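Local coordinates for ganglioside-induced differentiation-associated protein 2 (Homo sapiens, PDB 4UML) that is probably a signalling protein, whose N-terminal macro domain belongs to a fold that commonly binds ADP-ribose-type ligands, at residues 45-50 / 189-194; 69-74 / 125-130; 111-116 / 151-156. All coordinates share one frame; numbering follows the deposited sequence.

Overall arrangement
Contacts 2 and 3 share one sheet and lie deep or half-buried in the macro domain, whereas contact 1 is a surface contact, about 23 Å from contact 2 and 20 Å from contact 3, centre to centre. Contact 2 (69-74/125-130) joins parallel strands by a backbone ladder and adds a buried amide-imidazole bond. In contact 3 (111-116/151-156) the neighbouring edge strand rests on helix 139-159, mostly through aliphatic groups. The two centres are about 8 Å apart, and Thr-116 and His-128 tie them together. Contact 1 (45-50/189-194) holds a loop to helix 179-197 by an arginine. That helix packs on helix 139-159, where Phe-193 meets the backbone of Leu-154.

Contact 1: residues 45-50 / 189-194; sequences SPFLYN and TVRRFL
Arg-191 of helix 179-197 has the largest share of this contact, reaching from the helix to the irregular loop 45-50 that precedes helix 51-54. Its CG stands anti to the backbone N (chi1 167°) and the chain then bends at chi2 (66°), which presents both the aliphatic part and the guanidinium to the loop. The packing is tightest at Phe-47: the two side chains reach toward each other, and Phe-47 CE1 lies 3.5 Å from CG in the aliphatic base of Arg-191. Further along, Phe-47 CD1 sits over one face of the guanidinium, offset toward its rim, with ring and guanidinium planes 50° apart. The ring therefore leans over the group without stacking flat on it. In the guanidinium plane, NH2 of Arg-191 donates to the carbonyl O of Leu-48 at 2.9 Å, and NH1 adds a weak bond to the same oxygen. The arrangement fastens an irregular segment to an outer helix of the macro domain's alpha/beta/alpha sandwich. Arg-191 has further partners: a salt bridge from NE to Glu-195, the next turn of its own helix, and a hydrogen bond from NH1 to Tyr-223 O. A water accepts from Asn-50 N at 2.9 Å and, more weakly, from Arg-191 NH1. Asn-50 CB lies 3.6 Å from Arg-191 NH2, while CG, anti to the backbone N, lets OD1 reach Val-53 N as the N-cap of helix 51-54. The contact loosens toward solvent. There the extended side chain of Arg-192 crosses Phe-47 at about a right angle, and its NE comes only to the ring edge, 4.0 Å from CZ. Leu-48, also exposed, gives its carbonyl to the contact while its isobutyl group turns off from the helix.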
loop_
_atom_site.group_PDB
_atom_site.type_symbol
_atom_site.label_atom_id
_atom_site.label_comp_id
_atom_site.label_asym_id
_atom_site.label_seq_id
_atom_site.Cartn_x
_atom_site.Cartn_y
_atom_site.Cartn_z
ATOM N N SER A 45 -9.918 14.950 -15.665
ATOM C CA SER A 45 -10.434 14.066 -14.580
ATOM C C SER A 45 -11.679 14.614 -13.892
ATOM O O SER A 45 -11.909 15.817 -13.897
ATOM C CB SER A 45 -9.358 13.822 -13.504
ATOM O OG SER A 45 -9.489 14.685 -12.380
ATOM N N PRO A 46 -12.472 13.732 -13.268
ATOM C CA PRO A 46 -13.655 14.169 -12.514
ATOM C C PRO A 46 -13.320 14.715 -11.132
ATOM O O PRO A 46 -14.123 15.434 -10.523
ATOM C CB PRO A 46 -14.448 12.882 -12.364
ATOM C CG PRO A 46 -13.393 11.825 -12.273
ATOM C CD PRO A 46 -12.281 12.271 -13.184
ATOM N N PHE A 47 -12.141 14.364 -10.634
ATOM C CA PHE A 47 -11.720 14.779 -9.313
ATOM C C PHE A 47 -11.303 16.247 -9.314
ATOM O O PHE A 47 -10.668 16.715 -10.239
ATOM C CB PHE A 47 -10.586 13.866 -8.810
ATOM C CG PHE A 47 -11.054 12.478 -8.496
ATOM C CD1 PHE A 47 -11.579 12.184 -7.241
ATOM C CD2 PHE A 47 -11.050 11.505 -9.468
ATOM C CE1 PHE A 47 -12.047 10.917 -6.952
ATOM C CE2 PHE A 47 -11.537 10.231 -9.196
ATOM C CZ PHE A 47 -12.036 9.941 -7.933
ATOM N N LEU A 48 -11.691 16.954 -8.267
ATOM C CA LEU A 48 -11.320 18.349 -8.087
ATOM C C LEU A 48 -9.938 18.462 -7.419
ATOM O O LEU A 48 -9.577 17.672 -6.528
ATOM C CB LEU A 48 -12.384 19.072 -7.233
ATOM C CG LEU A 48 -13.871 18.878 -7.619
ATOM C CD1 LEU A 48 -14.798 19.544 -6.601
ATOM C CD2 LEU A 48 -14.160 19.359 -9.051
ATOM N N TYR A 49 -9.161 19.439 -7.873
ATOM C CA TYR A 49 -7.978 19.894 -7.154
ATOM C C TYR A 49 -8.244 19.929 -5.648
ATOM O O TYR A 49 -9.239 20.498 -5.200
ATOM C CB TYR A 49 -7.599 21.307 -7.600
ATOM C CG TYR A 49 -6.474 21.884 -6.791
ATOM C CD1 TYR A 49 -5.182 21.454 -7.004
ATOM C CD2 TYR A 49 -6.703 22.847 -5.797
ATOM C CE1 TYR A 49 -4.129 21.964 -6.267
ATOM C CE2 TYR A 49 -5.651 23.362 -5.049
ATOM C CZ TYR A 49 -4.360 22.910 -5.298
ATOM O OH TYR A 49 -3.261 23.355 -4.610
ATOM N N ASN A 50 -7.363 19.315 -4.866
ATOM C CA ASN A 50 -7.494 19.374 -3.406
ATOM C C ASN A 50 -6.095 19.374 -2.799
ATOM O O ASN A 50 -5.450 18.327 -2.690
ATOM C CB ASN A 50 -8.350 18.214 -2.909
ATOM C CG ASN A 50 -8.477 18.177 -1.403
ATOM O OD1 ASN A 50 -7.622 18.676 -0.677
ATOM N ND2 ASN A 50 -9.525 17.546 -0.928
ATOM N N THR A 189 -9.188 4.453 -4.687
ATOM C CA THR A 189 -9.561 4.101 -3.318
ATOM C C THR A 189 -8.874 4.991 -2.296
ATOM O O THR A 189 -9.483 5.463 -1.295
ATOM C CB THR A 189 -9.214 2.611 -3.046
ATOM O OG1 THR A 189 -9.812 1.803 -4.066
ATOM C CG2 THR A 189 -9.658 2.179 -1.686
ATOM N N VAL A 190 -7.590 5.245 -2.501
ATOM C CA VAL A 190 -6.879 6.100 -1.566
ATOM C C VAL A 190 -7.389 7.551 -1.680
ATOM O O VAL A 190 -7.500 8.245 -0.679
ATOM C CB VAL A 190 -5.342 6.045 -1.790
ATOM C CG1 VAL A 190 -4.620 7.127 -1.031
ATOM C CG2 VAL A 190 -4.788 4.685 -1.393
ATOM N N ARG A 191 -7.634 8.004 -2.903
ATOM C CA ARG A 191 -8.180 9.370 -3.099
ATOM C C ARG A 191 -9.453 9.549 -2.270
ATOM O O ARG A 191 -9.528 10.447 -1.432
ATOM C CB ARG A 191 -8.405 9.673 -4.578
ATOM C CG ARG A 191 -9.248 10.917 -4.843
ATOM C CD ARG A 191 -8.529 12.164 -4.373
ATOM N NE ARG A 191 -9.390 13.358 -4.292
ATOM C CZ ARG A 191 -9.137 14.549 -4.852
ATOM N NH1 ARG A 191 -8.073 14.775 -5.629
ATOM N NH2 ARG A 191 -9.994 15.537 -4.643
ATOM N N ARG A 192 -10.406 8.650 -2.459
ATOM C CA ARG A 192 -11.712 8.765 -1.852
ATOM C C ARG A 192 -11.642 8.652 -0.362
ATOM O O ARG A 192 -12.371 9.350 0.369
ATOM C CB ARG A 192 -12.667 7.730 -2.428
ATOM C CG ARG A 192 -12.976 8.004 -3.885
ATOM C CD ARG A 192 -13.856 6.938 -4.493
ATOM N NE ARG A 192 -14.288 7.327 -5.844
ATOM C CZ ARG A 192 -14.784 6.495 -6.765
ATOM N NH1 ARG A 192 -14.921 5.195 -6.507
ATOM N NH2 ARG A 192 -15.137 6.962 -7.961
ATOM N N PHE A 193 -10.756 7.793 0.114
ATOM C CA PHE A 193 -10.558 7.674 1.551
ATOM C C PHE A 193 -9.913 8.924 2.121
ATOM O O PHE A 193 -10.248 9.340 3.238
ATOM C CB PHE A 193 -9.671 6.465 1.877
ATOM C CG PHE A 193 -9.267 6.380 3.313
ATOM C CD1 PHE A 193 -8.126 7.026 3.760
ATOM C CD2 PHE A 193 -10.011 5.620 4.213
ATOM C CE1 PHE A 193 -7.731 6.933 5.086
ATOM C CE2 PHE A 193 -9.621 5.519 5.546
ATOM C CZ PHE A 193 -8.483 6.189 5.984
ATOM N N LEU A 194 -8.952 9.502 1.415
ATOM C CA LEU A 194 -8.295 10.658 1.971
ATOM C C LEU A 194 -9.232 11.883 1.986
ATOM O O LEU A 194 -9.114 12.738 2.860
ATOM C CB LEU A 194 -7.020 10.986 1.214
ATOM C CG LEU A 194 -5.786 10.123 1.494
ATOM C CD1 LEU A 194 -4.668 10.485 0.539
ATOM C CD2 LEU A 194 -5.310 10.309 2.919
HETATM O O HOH W 1 -6.149 16.965 -5.970
#

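Contact 2: residues 69-74 / 125-130; sequences CTAIVN and FIIHTV
Strands 71-75 and 125-129 run parallel, side by side, in the six-stranded mixed sheet of the macro domain, 125-129 one place in from edge strand 113-117; Ala-71, Ile-72, Val-73 and Asn-74 face Phe-125, Ile-126, Ile-127 and His-128 in turn. Their ladder alternates from strand to strand: Phe-125 N donates to Thr-70 O, Ile-72 N to Phe-125 O, Ile-127 N to Ile-72 O at 2.7 Å, Asn-74 N to Ile-127 O, and Thr-129 N to Asn-74 O. On the face bearing Ala-71 and Val-73, Ile-127 holds CG1 anti to its carbonyl carbon (chi1 -62°) and continues extended at chi2, which carries CD1 to 3.7 Å from Ala-71 CB. Phe-125 CB meets Ala-71 CB. Val-73 sets CG1 anti to its backbone N and crosses Thr-129 obliquely, CG1 4.0 Å from CG2 of the threonine. The other face turns polar at Asn-74 and His-128. With CG of Asn-74 anti to the backbone N (chi1 180°), ND2 reaches the edge of the imidazole and donates in its plane to His-128 ND1 at 3.2 Å, nearly straight at 166°. Amide and ring stand almost perpendicular. Since His-128 ND1 accepts here, the proton of a neutral ring probably sits on NE2, which bonds to Thr-116 OG1; Asn-74 OD1 pairs with Ser-87. Ile-126 CG2 touches Asn-74 CB at 3.7 Å and lies over one imidazole face near its rim. Ile-72 CG1 makes a loose apolar touch, 4.4 Å from Ile-126 CG1. Helix 85-94 covers this face through Ile-90, and helix 139-159 covers the other through Val-153 and Leu-156, while strands 164-167 and 113-117 flank the pair within the sheet.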
loop_
_atom_site.group_PDB
_atom_site.type_symbol
_atom_site.label_atom_id
_atom_site.label_comp_id
_atom_site.label_asym_id
_atom_site.label_seq_id
_atom_site.Cartn_x
_atom_site.Cartn_y
_atom_site.Cartn_z
ATOM N N CYS A 69 7.252 4.510 7.908
ATOM C CA CYS A 69 5.834 4.752 8.091
ATOM C C CYS A 69 5.334 4.006 9.327
ATOM O O CYS A 69 5.957 3.017 9.760
ATOM C CB CYS A 69 5.072 4.295 6.841
ATOM S SG CYS A 69 5.492 5.220 5.341
ATOM N N THR A 70 4.187 4.422 9.862
ATOM C CA THR A 70 3.591 3.760 11.025
ATOM C C THR A 70 3.387 2.272 10.710
ATOM O O THR A 70 3.708 1.401 11.548
ATOM C CB THR A 70 2.250 4.404 11.441
ATOM O OG1 THR A 70 2.419 5.834 11.465
ATOM C CG2 THR A 70 1.792 3.882 12.838
ATOM N N ALA A 71 2.842 2.004 9.520
ATOM C CA ALA A 71 2.697 0.670 8.975
ATOM C C ALA A 71 3.170 0.605 7.524
ATOM O O ALA A 71 2.991 1.549 6.733
ATOM C CB ALA A 71 1.247 0.217 9.050
ATOM N N ILE A 72 3.794 -0.505 7.187
ATOM C CA ILE A 72 4.025 -0.877 5.806
ATOM C C ILE A 72 3.159 -2.090 5.496
ATOM O O ILE A 72 2.726 -2.832 6.400
ATOM C CB ILE A 72 5.509 -1.103 5.453
ATOM C CG1 ILE A 72 6.106 -2.267 6.258
ATOM C CG2 ILE A 72 6.315 0.161 5.637
ATOM C CD1 ILE A 72 7.074 -3.038 5.433
ATOM N N VAL A 73 2.883 -2.254 4.214
ATOM C CA VAL A 73 1.976 -3.262 3.729
ATOM C C VAL A 73 2.723 -4.408 3.015
ATOM O O VAL A 73 3.548 -4.186 2.152
ATOM C CB VAL A 73 0.969 -2.646 2.764
ATOM C CG1 VAL A 73 0.031 -3.720 2.216
ATOM C CG2 VAL A 73 0.174 -1.521 3.420
ATOM N N ASN A 74 2.429 -5.621 3.451
ATOM C CA ASN A 74 2.921 -6.844 2.880
ATOM C C ASN A 74 1.773 -7.439 2.079
ATOM O O ASN A 74 0.601 -7.313 2.454
ATOM C CB ASN A 74 3.368 -7.807 3.971
ATOM C CG ASN A 74 3.894 -9.136 3.392
ATOM O OD1 ASN A 74 4.544 -9.141 2.376
ATOM N ND2 ASN A 74 3.545 -10.243 4.015
ATOM N N PHE A 125 4.339 -1.216 12.482
ATOM C CA PHE A 125 3.461 -2.331 12.134
ATOM C C PHE A 125 3.660 -2.786 10.716
ATOM O O PHE A 125 4.126 -2.048 9.869
ATOM C CB PHE A 125 1.975 -1.940 12.244
ATOM C CG PHE A 125 1.537 -1.462 13.622
ATOM C CD1 PHE A 125 1.452 -2.346 14.696
ATOM C CD2 PHE A 125 1.121 -0.155 13.814
ATOM C CE1 PHE A 125 1.039 -1.906 15.959
ATOM C CE2 PHE A 125 0.658 0.289 15.054
ATOM C CZ PHE A 125 0.620 -0.590 16.128
ATOM N N ILE A 126 3.260 -4.026 10.456
ATOM C CA ILE A 126 3.068 -4.499 9.098
ATOM C C ILE A 126 1.578 -4.759 9.000
ATOM O O ILE A 126 0.999 -5.364 9.920
ATOM C CB ILE A 126 3.814 -5.815 8.818
ATOM C CG1 ILE A 126 5.310 -5.649 9.017
ATOM C CG2 ILE A 126 3.603 -6.283 7.377
ATOM C CD1 ILE A 126 6.038 -6.945 9.241
ATOM N N ILE A 127 0.970 -4.309 7.897
ATOM C CA ILE A 127 -0.373 -4.744 7.548
ATOM C C ILE A 127 -0.248 -5.773 6.415
ATOM O O ILE A 127 0.251 -5.464 5.331
ATOM C CB ILE A 127 -1.267 -3.554 7.132
ATOM C CG1 ILE A 127 -1.406 -2.603 8.311
ATOM C CG2 ILE A 127 -2.642 -4.067 6.661
ATOM C CD1 ILE A 127 -1.979 -1.261 7.940
ATOM N N HIS A 128 -0.683 -7.004 6.682
ATOM C CA HIS A 128 -0.612 -8.065 5.718
ATOM C C HIS A 128 -1.946 -8.150 4.994
ATOM O O HIS A 128 -3.021 -8.127 5.633
ATOM C CB HIS A 128 -0.324 -9.387 6.430
ATOM C CG HIS A 128 0.883 -9.347 7.315
ATOM N ND1 HIS A 128 2.138 -9.710 6.875
ATOM C CD2 HIS A 128 1.036 -8.947 8.599
ATOM C CE1 HIS A 128 3.013 -9.560 7.856
ATOM N NE2 HIS A 128 2.367 -9.113 8.922
ATOM N N THR A 129 -1.888 -8.264 3.679
ATOM C CA THR A 129 -3.107 -8.431 2.896
ATOM C C THR A 129 -2.905 -9.415 1.743
ATOM O O THR A 129 -1.766 -9.783 1.452
ATOM C CB THR A 129 -3.577 -7.056 2.384
ATOM O OG1 THR A 129 -4.929 -7.152 1.955
ATOM C CG2 THR A 129 -2.678 -6.529 1.268
ATOM N N VAL A 130 -3.989 -9.811 1.078
ATOM C CA VAL A 130 -3.947 -10.846 0.007
ATOM C C VAL A 130 -4.797 -10.398 -1.181
ATOM O O VAL A 130 -6.015 -10.300 -1.099
ATOM C CB VAL A 130 -4.493 -12.200 0.529
ATOM C CG1 VAL A 130 -4.573 -13.278 -0.569
ATOM C CG2 VAL A 130 -3.694 -12.677 1.737
#

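Contact 3: residues 111-116 / 151-156; sequences GEAKLT and RNVLQL
Leu-156, Ala-113 and Asn-152 make up most of the surface where the edge strand 113-117 lies against helix 139-159. Over the short segments the two axes come within 8.0 Å and are inclined at 39°. Ala-113 points its small methyl at the helix and fits between Asn-152 and Leu-156, one turn apart: its CB is 3.9 Å from Asn-152 CB and 3.8 Å from Leu-156 CD1. Val-153 adds a looser touch to the same methyl through CG2. From Leu-156 the CD1 methyl rests against the backbone from Ala-113 O, at 3.7 Å, to Lys-114 N, with Leu-115 CB a loose 4.5 Å from it. The pairing helps lay helix 139-159 on one face of the macro-domain sheet, where Ala-113 and Leu-115 also meet Ile-127 of the adjacent strand. Asn-152 marks the polar end. Its CG stands anti to the carbonyl carbon (chi1 -74°), directing ND2 across to the loop before the strand, where it donates to Gly-111 O at 2.9 Å. The oxygen lies in the plane of the amide, although ND2 approaches from above the plane of the glycine carbonyl. OD1 of the same side chain accepts from Arg-151 NH1 at 2.7 Å, so both ends of the amide are engaged and its rotation is fixed. Beyond this single cross-segment hydrogen bond the rest is van der Waals packing of methyls on side chains and backbone, which implies that close fit holds helix to strand, while the asparagine ties the loop at Gly-111 to the helix.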
loop_
_atom_site.group_PDB
_atom_site.type_symbol
_atom_site.label_atom_id
_atom_site.label_comp_id
_atom_site.label_asym_id
_atom_site.label_seq_id
_atom_site.Cartn_x
_atom_site.Cartn_y
_atom_site.Cartn_z
ATOM N N GLY A 111 -8.630 -10.273 0.071
ATOM C CA GLY A 111 -9.288 -9.019 0.348
ATOM C C GLY A 111 -9.196 -8.497 1.759
ATOM O O GLY A 111 -9.499 -7.345 1.989
ATOM N N GLU A 112 -8.818 -9.304 2.727
ATOM C CA GLU A 112 -8.814 -8.786 4.090
ATOM C C GLU A 112 -7.400 -8.368 4.508
ATOM O O GLU A 112 -6.436 -8.689 3.840
ATOM C CB GLU A 112 -9.462 -9.770 5.094
ATOM C CG GLU A 112 -8.579 -10.887 5.604
ATOM C CD GLU A 112 -9.135 -11.659 6.831
ATOM O OE1 GLU A 112 -9.522 -11.056 7.864
ATOM O OE2 GLU A 112 -9.127 -12.893 6.786
ATOM N N ALA A 113 -7.300 -7.613 5.594
ATOM C CA ALA A 113 -6.004 -7.145 6.088
ATOM C C ALA A 113 -5.836 -7.465 7.563
ATOM O O ALA A 113 -6.803 -7.468 8.319
ATOM C CB ALA A 113 -5.843 -5.655 5.850
ATOM N N LYS A 114 -4.602 -7.714 7.963
ATOM C CA LYS A 114 -4.279 -8.106 9.331
ATOM C C LYS A 114 -2.952 -7.496 9.812
ATOM O O LYS A 114 -1.941 -7.510 9.100
ATOM C CB LYS A 114 -4.195 -9.647 9.457
ATOM C CG LYS A 114 -5.535 -10.379 9.325
ATOM C CD LYS A 114 -5.436 -11.847 9.704
ATOM C CE LYS A 114 -6.818 -12.470 9.862
ATOM N NZ LYS A 114 -6.698 -13.916 10.237
ATOM N N LEU A 115 -2.966 -7.034 11.061
ATOM C CA LEU A 115 -1.883 -6.294 11.642
ATOM C C LEU A 115 -0.924 -7.213 12.388
ATOM O O LEU A 115 -1.356 -8.126 13.114
ATOM C CB LEU A 115 -2.475 -5.303 12.632
ATOM C CG LEU A 115 -1.510 -4.220 13.104
ATOM C CD1 LEU A 115 -1.348 -3.151 12.030
ATOM C CD2 LEU A 115 -2.029 -3.610 14.393
ATOM N N THR A 116 0.373 -6.988 12.210
ATOM C CA THR A 116 1.393 -7.486 13.168
ATOM C C THR A 116 2.321 -6.357 13.557
ATOM O O THR A 116 2.301 -5.273 12.953
ATOM C CB THR A 116 2.256 -8.643 12.588
ATOM O OG1 THR A 116 3.035 -8.203 11.462
ATOM C CG2 THR A 116 1.412 -9.785 12.172
ATOM N N ARG A 151 -9.027 -0.816 0.882
ATOM C CA ARG A 151 -10.019 -0.320 1.855
ATOM C C ARG A 151 -9.709 -0.843 3.274
ATOM O O ARG A 151 -9.713 -0.104 4.255
ATOM C CB ARG A 151 -11.374 -0.823 1.390
ATOM C CG ARG A 151 -12.556 -0.473 2.289
ATOM C CD ARG A 151 -12.924 -1.608 3.235
ATOM N NE ARG A 151 -14.249 -1.396 3.831
ATOM C CZ ARG A 151 -14.777 -2.128 4.817
ATOM N NH1 ARG A 151 -14.108 -3.137 5.358
ATOM N NH2 ARG A 151 -15.998 -1.846 5.268
ATOM N N ASN A 152 -9.430 -2.135 3.384
ATOM C CA ASN A 152 -9.143 -2.708 4.683
ATOM C C ASN A 152 -7.803 -2.300 5.302
ATOM O O ASN A 152 -7.679 -2.230 6.537
ATOM C CB ASN A 152 -9.306 -4.215 4.624
ATOM C CG ASN A 152 -10.772 -4.629 4.570
ATOM O OD1 ASN A 152 -11.597 -4.025 5.243
ATOM N ND2 ASN A 152 -11.101 -5.625 3.750
ATOM N N VAL A 153 -6.791 -2.059 4.462
ATOM C CA VAL A 153 -5.533 -1.507 4.954
ATOM C C VAL A 153 -5.775 -0.164 5.597
ATOM O O VAL A 153 -5.347 0.117 6.742
ATOM C CB VAL A 153 -4.519 -1.344 3.788
ATOM C CG1 VAL A 153 -3.328 -0.487 4.200
ATOM C CG2 VAL A 153 -4.017 -2.729 3.387
ATOM N N LEU A 154 -6.469 0.667 4.835
ATOM C CA LEU A 154 -6.814 1.996 5.303
ATOM C C LEU A 154 -7.721 1.984 6.541
ATOM O O LEU A 154 -7.569 2.854 7.390
ATOM C CB LEU A 154 -7.460 2.781 4.177
ATOM C CG LEU A 154 -6.489 3.111 3.042
ATOM C CD1 LEU A 154 -7.254 3.594 1.808
ATOM C CD2 LEU A 154 -5.420 4.099 3.456
ATOM N N GLN A 155 -8.643 1.031 6.627
ATOM C CA GLN A 155 -9.512 0.823 7.806
ATOM C C GLN A 155 -8.669 0.558 9.040
ATOM O O GLN A 155 -8.926 1.102 10.117
ATOM C CB GLN A 155 -10.472 -0.375 7.576
ATOM C CG GLN A 155 -11.439 -0.737 8.725
ATOM C CD GLN A 155 -12.519 -1.753 8.313
ATOM O OE1 GLN A 155 -12.626 -2.131 7.149
ATOM N NE2 GLN A 155 -13.320 -2.190 9.270
ATOM N N LEU A 156 -7.693 -0.329 8.883
ATOM C CA LEU A 156 -6.787 -0.653 9.970
ATOM C C LEU A 156 -5.998 0.564 10.387
ATOM O O LEU A 156 -5.837 0.836 11.575
ATOM C CB LEU A 156 -5.834 -1.791 9.605
ATOM C CG LEU A 156 -6.300 -3.197 9.947
ATOM C CD1 LEU A 156 -5.331 -4.216 9.372
ATOM C CD2 LEU A 156 -6.442 -3.375 11.463
#